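Local atomic coordinates of rhodopsin (Todarodes pacificus, PDB entry 2Z73), a protein that senses light in the squid eye by photoisomerization of its bound 11-cis retinal and passes the signal to a Gq-type G protein. Residues E290-P294 and Y295-L299. Residues are numbered along the deposited sequence; the frame is centred on the assembly and turned at random.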
loop_
_atom_site.group_PDB
_atom_site.type_symbol
_atom_site.label_atom_id
_atom_site.label_comp_id
_atom_site.label_asym_id
_atom_site.label_seq_id
_atom_site.Cartn_x
_atom_site.Cartn_y
_atom_site.Cartn_z
ATOM N N GLU A 290 10.909 -27.890 0.751
ATOM C CA GLU A 290 10.856 -28.434 2.104
ATOM C C GLU A 290 10.996 -27.341 3.141
ATOM O O GLU A 290 10.766 -27.566 4.327
ATOM C CB GLU A 290 11.920 -29.521 2.329
ATOM C CG GLU A 290 13.306 -29.203 1.798
ATOM C CD GLU A 290 13.449 -29.513 0.319
ATOM O OE1 GLU A 290 14.546 -29.288 -0.237
ATOM O OE2 GLU A 290 12.469 -29.988 -0.286
ATOM N N TRP A 291 11.370 -26.150 2.687
ATOM C CA TRP A 291 11.506 -25.015 3.592
ATOM C C TRP A 291 10.132 -24.404 3.840
ATOM O O TRP A 291 9.811 -23.979 4.950
ATOM C CB TRP A 291 12.430 -23.952 2.991
ATOM C CG TRP A 291 13.875 -24.336 2.980
ATOM C CD1 TRP A 291 14.453 -25.375 3.652
ATOM C CD2 TRP A 291 14.938 -23.654 2.307
ATOM N NE1 TRP A 291 15.811 -25.379 3.444
ATOM C CE2 TRP A 291 16.137 -24.333 2.622
ATOM C CE3 TRP A 291 14.997 -22.532 1.471
ATOM C CZ2 TRP A 291 17.383 -23.927 2.130
ATOM C CZ3 TRP A 291 16.239 -22.125 0.980
ATOM C CH2 TRP A 291 17.414 -22.825 1.314
ATOM N N VAL A 292 9.321 -24.376 2.789
ATOM C CA VAL A 292 7.991 -23.799 2.863
ATOM C C VAL A 292 7.047 -24.598 3.743
ATOM O O VAL A 292 6.168 -25.291 3.252
ATOM C CB VAL A 292 7.368 -23.663 1.465
ATOM C CG1 VAL A 292 6.107 -22.835 1.545
ATOM C CG2 VAL A 292 8.361 -23.025 0.512
ATOM N N THR A 293 7.240 -24.496 5.052
ATOM C CA THR A 293 6.390 -25.180 6.018
ATOM C C THR A 293 5.158 -24.324 6.320
ATOM O O THR A 293 5.111 -23.131 5.978
ATOM C CB THR A 293 7.119 -25.392 7.345
ATOM O OG1 THR A 293 7.582 -24.125 7.831
ATOM C CG2 THR A 293 8.292 -26.334 7.171
ATOM N N PRO A 294 4.152 -24.919 6.985
ATOM C CA PRO A 294 2.914 -24.219 7.346
ATOM C C PRO A 294 3.166 -22.824 7.928
ATOM O O PRO A 294 2.518 -21.874 7.514
ATOM C CB PRO A 294 2.274 -25.165 8.348
ATOM C CG PRO A 294 2.648 -26.494 7.802
ATOM C CD PRO A 294 4.106 -26.317 7.449
ATOM N N TYR A 295 4.102 -22.711 8.873
ATOM C CA TYR A 295 4.440 -21.423 9.487
ATOM C C TYR A 295 5.332 -20.606 8.555
ATOM O O TYR A 295 5.264 -19.377 8.537
ATOM C CB TYR A 295 5.180 -21.607 10.814
ATOM C CG TYR A 295 4.387 -22.280 11.908
ATOM C CD1 TYR A 295 4.950 -23.318 12.657
ATOM C CD2 TYR A 295 3.077 -21.898 12.196
ATOM C CE1 TYR A 295 4.233 -23.960 13.655
ATOM C CE2 TYR A 295 2.342 -22.541 13.206
ATOM C CZ TYR A 295 2.933 -23.569 13.925
ATOM O OH TYR A 295 2.229 -24.217 14.916
ATOM N N ALA A 296 6.176 -21.293 7.792
ATOM C CA ALA A 296 7.084 -20.619 6.872
ATOM C C ALA A 296 6.300 -19.716 5.937
ATOM O O ALA A 296 6.749 -18.621 5.575
ATOM C CB ALA A 296 7.877 -21.643 6.063
ATOM N N ALA A 297 5.122 -20.188 5.541
ATOM C CA ALA A 297 4.268 -19.426 4.646
ATOM C C ALA A 297 3.277 -18.584 5.449
ATOM O O ALA A 297 3.205 -17.365 5.275
ATOM C CB ALA A 297 3.535 -20.371 3.698
ATOM N N GLN A 298 2.540 -19.218 6.354
ATOM C CA GLN A 298 1.548 -18.496 7.142
ATOM C C GLN A 298 2.013 -17.203 7.833
ATOM O O GLN A 298 1.544 -16.126 7.495
ATOM C CB GLN A 298 0.921 -19.425 8.184
ATOM C CG GLN A 298 -0.516 -19.037 8.526
ATOM C CD GLN A 298 -1.416 -19.051 7.299
ATOM O OE1 GLN A 298 -1.654 -20.108 6.712
ATOM N NE2 GLN A 298 -1.912 -17.873 6.901
ATOM N N LEU A 299 2.926 -17.312 8.797
ATOM C CA LEU A 299 3.411 -16.143 9.530
ATOM C C LEU A 299 3.845 -14.970 8.656
ATOM O O LEU A 299 3.577 -13.817 8.987
ATOM C CB LEU A 299 4.545 -16.542 10.476
ATOM C CG LEU A 299 4.118 -16.918 11.897
ATOM C CD1 LEU A 299 3.085 -18.036 11.875
ATOM C CD2 LEU A 299 5.343 -17.339 12.690
#
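Thr-293 caps the extracellular start of the seventh transmembrane helix through Ala-296. Its OG1 accepts from Ala-296 N at 3.2 Å with an N-H...O angle of 143°, a bent bond; chi1 of 56° turns the hydroxyl in over the helix start. Packing is tightest at this cap, where the same oxygen lies 3.1 Å from Ala-296 CB, a methyl that turns back toward the loop and also comes within 3.2 Å of Trp-291 O. Beyond the cap, regular helical bonding begins at once: Ala-297 N reaches Thr-293 O almost head-on, with a C=O...N angle of 172°, and Gln-298 N donates to Pro-294 O at 2.9 Å. Val-292, at the centre of an inverse gamma turn, makes a looser apolar contact, CG1 to Ala-297 CB at 4.2 Å, which is nevertheless buried under Trp-23 and helix 246-286. The outer side is looser still: the Trp-291 indole leads away from the helix, and the Tyr-295 side chain, on the surface, rests against Val-29, Pro-30 and Val-33. The threonine hydroxyl thus takes up an N-H of the first turn, and proline starts the helix without one, which probably eases the passage from extracellular loop to transmembrane helix.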